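Local coordinates for protein putative polyketide synthase (Brevibacillus brevis, PDB 5HU7) that probably catalyses the dehydration of beta-hydroxyacyl intermediates during polyketide assembly, as the dehydratase domain of a trans-AT polyketide synthase, at residues Ala147-Ser152 with Val256-Ile261; Val189-Ser194 with Leu217-Tyr222. One frame throughout, in Å; residues are numbered along the deposited sequence.

Contact 1 (Ala147-Ser152 with Val256-Ile261); sequences ALQAES and VKYALI
Leu148 and Leu260 meet methyl to methyl, and beside them the amide of Gln149 rests against the phenol end of Tyr258. These two pairs make up the whole contact between the short helix that holds Ala147 to Ala150 and the strand that starts at Tyr258, a small one of 128 Å² with both sides summed. The leucine pair is purely apolar: CD1 of Leu148 lies 4.1 Å from CD2 of Leu260, and the two side chains cross at about a right angle. In Leu260, chi1 (178°) sets CG opposite the backbone N, and the turn about the next bond then points the CD2 branch at the helix.

The second pair is also crossed at about a right angle, with the amide and ring planes turned 40° apart. Gln149 does not aim its CB at the strand; its chain, extended beyond CG, is what brings the amide across. NE2 of Gln149 comes within 3.7 Å of OH of Tyr258 and 3.9 Å of its CE2, an oblique van der Waals approach rather than a hydrogen bond. The backbone of Gln149 is held as well: OG of Ser152 donates to O of Gln149 at 2.7 Å, with a C=O...donor angle of 145°.

In the wider fold, the pairing is a worked case of a short helix lying on one face of a hotdog sheet. Gln149 also touches Leu190 of strand 188-193 and Tyr183 of strand 179-185. On the far side of strand 258-263 from these strands, Lys257 and Tyr258 both face Cys281 of strand 276-281 in a classic beta bulge, while Ala259 and Ile261 turn to helix 212-227.

Contact 2 (Val189-Ser194 with Leu217-Tyr222); sequences VLVKLS and LPSTRY
Val189 and Val191 pack on Ser219 and Tyr222 where a strand of the hotdog fold runs over the long helix that its sheet wraps. The dehydratase family has the double hotdog form of this fold, and the helix-to-sheet interface here is fully buried. Strand and helix run nearly antiparallel, at 155° between their N-to-C directions, with axes 9.4 Å apart.

The apolar contacts come from the two valines, alternate residues whose side chains face the helix. CG1 of Val189 sits 3.9 Å from CD2 of Tyr222, approaching the ring obliquely. The other branch, CG2 of Val189, is held between the backbone N and the carbonyl carbon and reaches the helix backbone instead, 3.8 Å from O of Ser219. CG2 of Val191 meets Ser219 closely, 3.6 Å from its CB and 3.4 Å from its OG.

No hydrogen bond crosses the contact. The two polar side chains that touch the strand find partners away from it: OG of Ser219, though pressed against a methyl, bonds O of Ser215 one turn earlier, and OH of Tyr222 pairs weakly with NE of Arg184.

The helix is kinked at Pro218, whose N lacks the bond to the preceding turn. Just before it, O of Leu217 accepts from Arg221 N and Thr220 OG1, each at 3.0 Å, and more weakly from Thr220 N. The hydroxyl of Thr220 lies in the carbonyl plane, on a lone pair of that oxygen, at a C=O...donor angle of 124°.

In the fold
Contacts 1 and 2 illustrate how a hotdog sheet can carry helices on both faces. Their centres are 10 Å apart, and strands 258-263 and 188-193, one from each contact, are antiparallel neighbours, probably joined by hydrogen bonds from Leu193 N to Lys257 O and from Val191 N to Ala259 O. Helix 145-150 meets one face of this pair of strands, and helix 212-227 the other, where Ile261 also touches Ser219. Along the chain, contact 2 is nested within the loop closed by contact 1. All four segments belong to the later hotdog unit of the dehydratase; contact 1 joins parts 104 residues apart, contact 2 parts only 23 apart.

Contact 1 (Ala147-Ser152 with Val256-Ile261)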
ATOM      1  N   ALA A 147     -41.021   4.137  21.823  1.00 84.55           N
ATOM      2  CA  ALA A 147     -41.936   2.994  21.812  1.00 85.34           C
ATOM      3  C   ALA A 147     -41.258   1.731  22.357  1.00 89.01           C
ATOM      4  O   ALA A 147     -41.863   1.025  23.160  1.00 91.34           O
ATOM      5  CB  ALA A 147     -42.436   2.731  20.404  1.00 85.97           C
ATOM      6  N   LEU A 148     -40.001   1.455  21.952  1.00 83.06           N
ATOM      7  CA  LEU A 148     -39.259   0.265  22.422  1.00 80.32           C
ATOM      8  C   LEU A 148     -39.034   0.328  23.908  1.00 83.23           C
ATOM      9  O   LEU A 148     -39.186  -0.674  24.601  1.00 82.19           O
ATOM     10  CB  LEU A 148     -37.918   0.099  21.677  1.00 77.32           C
ATOM     11  CG  LEU A 148     -38.043  -0.321  20.207  1.00 80.67           C
ATOM     12  CD1 LEU A 148     -36.729  -0.072  19.453  1.00 78.65           C
ATOM     13  CD2 LEU A 148     -38.422  -1.801  20.068  1.00 84.61           C
ATOM     14  N   GLN A 149     -38.715   1.522  24.401  1.00 81.74           N
ATOM     15  CA  GLN A 149     -38.486   1.773  25.814  1.00 83.13           C
ATOM     16  C   GLN A 149     -39.768   1.630  26.651  1.00 90.25           C
ATOM     17  O   GLN A 149     -39.708   1.093  27.749  1.00 89.72           O
ATOM     18  CB  GLN A 149     -37.906   3.173  26.009  1.00 84.99           C
ATOM     19  CG  GLN A 149     -36.502   3.330  25.434  1.00 78.96           C
ATOM     20  CD  GLN A 149     -36.050   4.769  25.445  1.00 90.23           C
ATOM     21  OE1 GLN A 149     -36.752   5.678  25.894  1.00 87.65           O
ATOM     22  NE2 GLN A 149     -34.859   5.007  24.955  1.00 79.44           N
ATOM     23  N   ALA A 150     -40.924   2.099  26.143  1.00 90.36           N
ATOM     24  CA  ALA A 150     -42.208   2.015  26.873  1.00 91.46           C
ATOM     25  C   ALA A 150     -42.736   0.586  26.997  1.00 97.00           C
ATOM     26  O   ALA A 150     -43.497   0.284  27.903  1.00 99.09           O
ATOM     27  CB  ALA A 150     -43.254   2.881  26.189  1.00 93.29           C
ATOM     28  N   GLU A 151     -42.340  -0.272  26.074  1.00 94.07           N
ATOM     29  CA  GLU A 151     -42.713  -1.683  26.005  1.00 94.80           C
ATOM     30  C   GLU A 151     -41.989  -2.580  27.065  1.00 98.05           C
ATOM     31  O   GLU A 151     -42.438  -3.698  27.307  1.00 98.78           O
ATOM     32  CB  GLU A 151     -42.348  -2.177  24.565  1.00 94.03           C
ATOM     33  CG  GLU A 151     -42.849  -3.550  24.155  1.00107.02           C
ATOM     34  CD  GLU A 151     -42.203  -4.066  22.884  1.00128.67           C
ATOM     35  OE1 GLU A 151     -41.892  -3.244  21.990  1.00127.40           O
ATOM     36  OE2 GLU A 151     -41.971  -5.295  22.802  1.00121.30           O
ATOM     37  N   SER A 152     -40.905  -2.110  27.705  1.00 93.23           N
ATOM     38  CA  SER A 152     -40.090  -2.953  28.563  1.00 93.65           C
ATOM     39  C   SER A 152     -40.748  -3.325  29.898  1.00100.78           C
ATOM     40  O   SER A 152     -41.551  -2.572  30.471  1.00101.72           O
ATOM     41  CB  SER A 152     -38.705  -2.344  28.785  1.00 98.31           C
ATOM     42  OG  SER A 152     -38.735  -0.970  29.127  1.00116.63           O
ATOM     43  N   VAL A 256     -23.025   5.424  17.465  1.00 75.99           N
ATOM     44  CA  VAL A 256     -23.732   4.314  18.086  1.00 72.70           C
ATOM     45  C   VAL A 256     -24.058   4.615  19.553  1.00 75.50           C
ATOM     46  O   VAL A 256     -23.190   4.549  20.407  1.00 74.13           O
ATOM     47  CB  VAL A 256     -22.916   3.023  17.915  1.00 74.19           C
ATOM     48  CG1 VAL A 256     -23.597   1.839  18.615  1.00 73.04           C
ATOM     49  CG2 VAL A 256     -22.685   2.738  16.427  1.00 72.66           C
ATOM     50  N   LYS A 257     -25.309   4.970  19.827  1.00 73.40           N
ATOM     51  CA  LYS A 257     -25.775   5.254  21.178  1.00 73.89           C
ATOM     52  C   LYS A 257     -26.611   4.116  21.749  1.00 72.27           C
ATOM     53  O   LYS A 257     -26.686   3.994  22.961  1.00 70.19           O
ATOM     54  CB  LYS A 257     -26.548   6.568  21.180  1.00 79.55           C
ATOM     55  CG  LYS A 257     -25.753   7.750  20.621  1.00101.92           C
ATOM     56  CD  LYS A 257     -24.340   7.903  21.216  1.00114.21           C
ATOM     57  CE  LYS A 257     -23.843   9.336  21.237  1.00132.56           C
ATOM     58  NZ  LYS A 257     -23.729   9.925  19.876  1.00142.27           N
ATOM     59  N   TYR A 258     -27.165   3.241  20.895  1.00 67.01           N
ATOM     60  CA  TYR A 258     -27.981   2.112  21.322  1.00 64.99           C
ATOM     61  C   TYR A 258     -27.743   0.915  20.474  1.00 69.00           C
ATOM     62  O   TYR A 258     -27.491   1.044  19.272  1.00 68.38           O
ATOM     63  CB  TYR A 258     -29.487   2.414  21.166  1.00 65.26           C
ATOM     64  CG  TYR A 258     -30.023   3.488  22.088  1.00 65.91           C
ATOM     65  CD1 TYR A 258     -29.950   4.829  21.742  1.00 68.82           C
ATOM     66  CD2 TYR A 258     -30.644   3.156  23.281  1.00 66.76           C
ATOM     67  CE1 TYR A 258     -30.425   5.817  22.586  1.00 69.78           C
ATOM     68  CE2 TYR A 258     -31.124   4.138  24.137  1.00 70.18           C
ATOM     69  CZ  TYR A 258     -31.030   5.470  23.778  1.00 80.95           C
ATOM     70  OH  TYR A 258     -31.490   6.467  24.606  1.00 90.66           O
ATOM     71  N   ALA A 259     -27.986  -0.257  21.071  1.00 64.24           N
ATOM     72  CA  ALA A 259     -27.965  -1.536  20.379  1.00 60.27           C
ATOM     73  C   ALA A 259     -29.258  -2.268  20.726  1.00 61.99           C
ATOM     74  O   ALA A 259     -29.564  -2.434  21.898  1.00 61.74           O
ATOM     75  CB  ALA A 259     -26.759  -2.363  20.819  1.00 59.52           C
ATOM     76  N   LEU A 260     -30.050  -2.616  19.725  1.00 61.89           N
ATOM     77  CA  LEU A 260     -31.264  -3.404  19.904  1.00 62.61           C
ATOM     78  C   LEU A 260     -30.872  -4.825  19.551  1.00 64.61           C
ATOM     79  O   LEU A 260     -30.374  -5.035  18.463  1.00 61.71           O
ATOM     80  CB  LEU A 260     -32.382  -2.925  18.990  1.00 62.80           C
ATOM     81  CG  LEU A 260     -33.706  -3.717  19.065  1.00 67.45           C
ATOM     82  CD1 LEU A 260     -34.362  -3.569  20.398  1.00 70.31           C
ATOM     83  CD2 LEU A 260     -34.642  -3.271  18.006  1.00 66.89           C
ATOM     84  N   ILE A 261     -31.024  -5.777  20.479  1.00 64.06           N
ATOM     85  CA  ILE A 261     -30.622  -7.159  20.255  1.00 64.55           C
ATOM     86  C   ILE A 261     -31.861  -8.022  20.366  1.00 74.45           C
ATOM     87  O   ILE A 261     -32.631  -7.880  21.313  1.00 75.87           O
ATOM     88  CB  ILE A 261     -29.540  -7.623  21.276  1.00 68.15           C
ATOM     89  CG1 ILE A 261     -28.289  -6.707  21.270  1.00 68.74           C
ATOM     90  CG2 ILE A 261     -29.125  -9.071  21.005  1.00 69.29           C
ATOM     91  CD1 ILE A 261     -27.603  -6.647  22.604  1.00 77.33           C
TER

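Contact 2 (Val189-Ser194 with Leu217-Tyr222)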
ATOM      1  N   VAL A 189     -33.626  -6.855  23.979  1.00 78.91           N
ATOM      2  CA  VAL A 189     -32.928  -6.016  24.930  1.00 77.35           C
ATOM      3  C   VAL A 189     -32.485  -4.791  24.160  1.00 76.13           C
ATOM      4  O   VAL A 189     -32.022  -4.925  23.034  1.00 73.26           O
ATOM      5  CB  VAL A 189     -31.766  -6.697  25.703  1.00 82.44           C
ATOM      6  CG1 VAL A 189     -32.291  -7.815  26.572  1.00 83.92           C
ATOM      7  CG2 VAL A 189     -30.687  -7.224  24.775  1.00 81.64           C
ATOM      8  N   LEU A 190     -32.744  -3.593  24.705  1.00 71.78           N
ATOM      9  CA  LEU A 190     -32.312  -2.339  24.087  1.00 69.68           C
ATOM     10  C   LEU A 190     -31.269  -1.791  25.034  1.00 70.01           C
ATOM     11  O   LEU A 190     -31.584  -1.449  26.175  1.00 69.60           O
ATOM     12  CB  LEU A 190     -33.462  -1.348  23.864  1.00 71.10           C
ATOM     13  CG  LEU A 190     -33.043   0.021  23.348  1.00 75.81           C
ATOM     14  CD1 LEU A 190     -32.651  -0.051  21.879  1.00 73.05           C
ATOM     15  CD2 LEU A 190     -34.159   1.062  23.593  1.00 80.14           C
ATOM     16  N   VAL A 191     -30.018  -1.774  24.589  1.00 63.48           N
ATOM     17  CA  VAL A 191     -28.914  -1.349  25.423  1.00 64.39           C
ATOM     18  C   VAL A 191     -28.587   0.088  25.126  1.00 68.64           C
ATOM     19  O   VAL A 191     -28.320   0.410  23.970  1.00 66.53           O
ATOM     20  CB  VAL A 191     -27.656  -2.225  25.146  1.00 67.62           C
ATOM     21  CG1 VAL A 191     -26.510  -1.837  26.062  1.00 68.30           C
ATOM     22  CG2 VAL A 191     -27.969  -3.699  25.303  1.00 66.82           C
ATOM     23  N   LYS A 192     -28.531   0.926  26.152  1.00 67.19           N
ATOM     24  CA  LYS A 192     -28.081   2.307  25.988  1.00 68.57           C
ATOM     25  C   LYS A 192     -26.571   2.275  26.230  1.00 73.75           C
ATOM     26  O   LYS A 192     -26.118   1.843  27.293  1.00 71.21           O
ATOM     27  CB  LYS A 192     -28.761   3.248  26.970  1.00 70.56           C
ATOM     28  CG  LYS A 192     -28.376   4.703  26.741  1.00 89.46           C
ATOM     29  CD  LYS A 192     -29.306   5.645  27.469  1.00 96.03           C
ATOM     30  CE  LYS A 192     -28.833   7.070  27.408  1.00110.97           C
ATOM     31  NZ  LYS A 192     -27.603   7.299  28.216  1.00131.17           N
ATOM     32  N   LEU A 193     -25.810   2.698  25.236  1.00 72.54           N
ATOM     33  CA  LEU A 193     -24.356   2.634  25.275  1.00 72.54           C
ATOM     34  C   LEU A 193     -23.705   3.948  25.600  1.00 78.55           C
ATOM     35  O   LEU A 193     -24.151   4.997  25.159  1.00 78.75           O
ATOM     36  CB  LEU A 193     -23.823   2.161  23.912  1.00 70.67           C
ATOM     37  CG  LEU A 193     -24.256   0.778  23.491  1.00 73.80           C
ATOM     38  CD1 LEU A 193     -23.982   0.580  22.043  1.00 73.55           C
ATOM     39  CD2 LEU A 193     -23.597  -0.300  24.336  1.00 75.38           C
ATOM     40  N   SER A 194     -22.536   3.859  26.216  1.00 77.73           N
ATOM     41  CA  SER A 194     -21.678   5.001  26.495  1.00 80.91           C
ATOM     42  C   SER A 194     -20.285   4.460  26.270  1.00 88.06           C
ATOM     43  O   SER A 194     -19.550   4.154  27.205  1.00 90.32           O
ATOM     44  CB  SER A 194     -21.930   5.564  27.889  1.00 83.93           C
ATOM     45  OG  SER A 194     -20.806   6.255  28.395  1.00103.64           O
ATOM     46  N   LEU A 217     -21.570  -8.389  24.351  1.00 85.26           N
ATOM     47  CA  LEU A 217     -21.482  -9.751  24.889  1.00 86.64           C
ATOM     48  C   LEU A 217     -22.257  -9.934  26.219  1.00 87.78           C
ATOM     49  O   LEU A 217     -23.176 -10.745  26.228  1.00 87.14           O
ATOM     50  CB  LEU A 217     -20.009 -10.186  25.002  1.00 87.84           C
ATOM     51  CG  LEU A 217     -19.751 -11.581  25.596  1.00 95.69           C
ATOM     52  CD1 LEU A 217     -20.592 -12.675  24.877  1.00 96.04           C
ATOM     53  CD2 LEU A 217     -18.272 -11.904  25.517  1.00 98.77           C
ATOM     54  N   PRO A 218     -22.029  -9.154  27.299  1.00 83.72           N
ATOM     55  CA  PRO A 218     -22.869  -9.327  28.511  1.00 85.46           C
ATOM     56  C   PRO A 218     -24.367  -9.118  28.251  1.00 88.89           C
ATOM     57  O   PRO A 218     -25.209  -9.761  28.876  1.00 87.03           O
ATOM     58  CB  PRO A 218     -22.310  -8.287  29.504  1.00 87.86           C
ATOM     59  CG  PRO A 218     -21.449  -7.380  28.721  1.00 90.38           C
ATOM     60  CD  PRO A 218     -20.980  -8.136  27.511  1.00 84.61           C
ATOM     61  N   SER A 219     -24.687  -8.240  27.278  1.00 86.91           N
ATOM     62  CA  SER A 219     -26.059  -7.931  26.863  1.00 86.74           C
ATOM     63  C   SER A 219     -26.706  -9.105  26.118  1.00 88.22           C
ATOM     64  O   SER A 219     -27.910  -9.317  26.278  1.00 88.88           O
ATOM     65  CB  SER A 219     -26.085  -6.679  25.983  1.00 89.50           C
ATOM     66  OG  SER A 219     -25.391  -5.585  26.564  1.00 95.46           O
ATOM     67  N   THR A 220     -25.939  -9.826  25.264  1.00 82.07           N
ATOM     68  CA  THR A 220     -26.475 -10.995  24.556  1.00 82.13           C
ATOM     69  C   THR A 220     -26.692 -12.119  25.555  1.00 88.16           C
ATOM     70  O   THR A 220     -27.721 -12.803  25.494  1.00 87.99           O
ATOM     71  CB  THR A 220     -25.628 -11.448  23.349  1.00 86.23           C
ATOM     72  OG1 THR A 220     -24.353 -11.963  23.755  1.00 93.65           O
ATOM     73  CG2 THR A 220     -25.463 -10.367  22.292  1.00 79.17           C
ATOM     74  N   ARG A 221     -25.758 -12.278  26.505  1.00 87.19           N
ATOM     75  CA  ARG A 221     -25.874 -13.285  27.567  1.00 90.85           C
ATOM     76  C   ARG A 221     -27.113 -13.034  28.432  1.00 96.67           C
ATOM     77  O   ARG A 221     -27.766 -13.984  28.855  1.00 97.52           O
ATOM     78  CB  ARG A 221     -24.619 -13.303  28.447  1.00 94.57           C
ATOM     79  CG  ARG A 221     -23.419 -13.879  27.743  1.00108.46           C
ATOM     80  CD  ARG A 221     -22.169 -13.576  28.534  1.00126.99           C
ATOM     81  NE  ARG A 221     -20.982 -14.231  27.983  1.00138.79           N
ATOM     82  CZ  ARG A 221     -19.747 -14.051  28.440  1.00154.32           C
ATOM     83  NH1 ARG A 221     -19.520 -13.233  29.463  1.00146.42           N
ATOM     84  NH2 ARG A 221     -18.726 -14.685  27.877  1.00137.59           N
ATOM     85  N   TYR A 222     -27.441 -11.754  28.670  1.00 94.11           N
ATOM     86  CA  TYR A 222     -28.634 -11.366  29.424  1.00 95.90           C
ATOM     87  C   TYR A 222     -29.909 -11.755  28.655  1.00101.25           C
ATOM     88  O   TYR A 222     -30.885 -12.187  29.266  1.00102.06           O
ATOM     89  CB  TYR A 222     -28.606  -9.858  29.767  1.00 96.51           C
ATOM     90  CG  TYR A 222     -29.860  -9.369  30.448  1.00100.27           C
ATOM     91  CD1 TYR A 222     -30.407 -10.060  31.524  1.00105.10           C
ATOM     92  CD2 TYR A 222     -30.522  -8.235  29.999  1.00100.68           C
ATOM     93  CE1 TYR A 222     -31.607  -9.661  32.104  1.00108.17           C
ATOM     94  CE2 TYR A 222     -31.721  -7.820  30.577  1.00103.56           C
ATOM     95  CZ  TYR A 222     -32.249  -8.525  31.647  1.00113.76           C
ATOM     96  OH  TYR A 222     -33.416  -8.145  32.269  1.00116.86           O
TER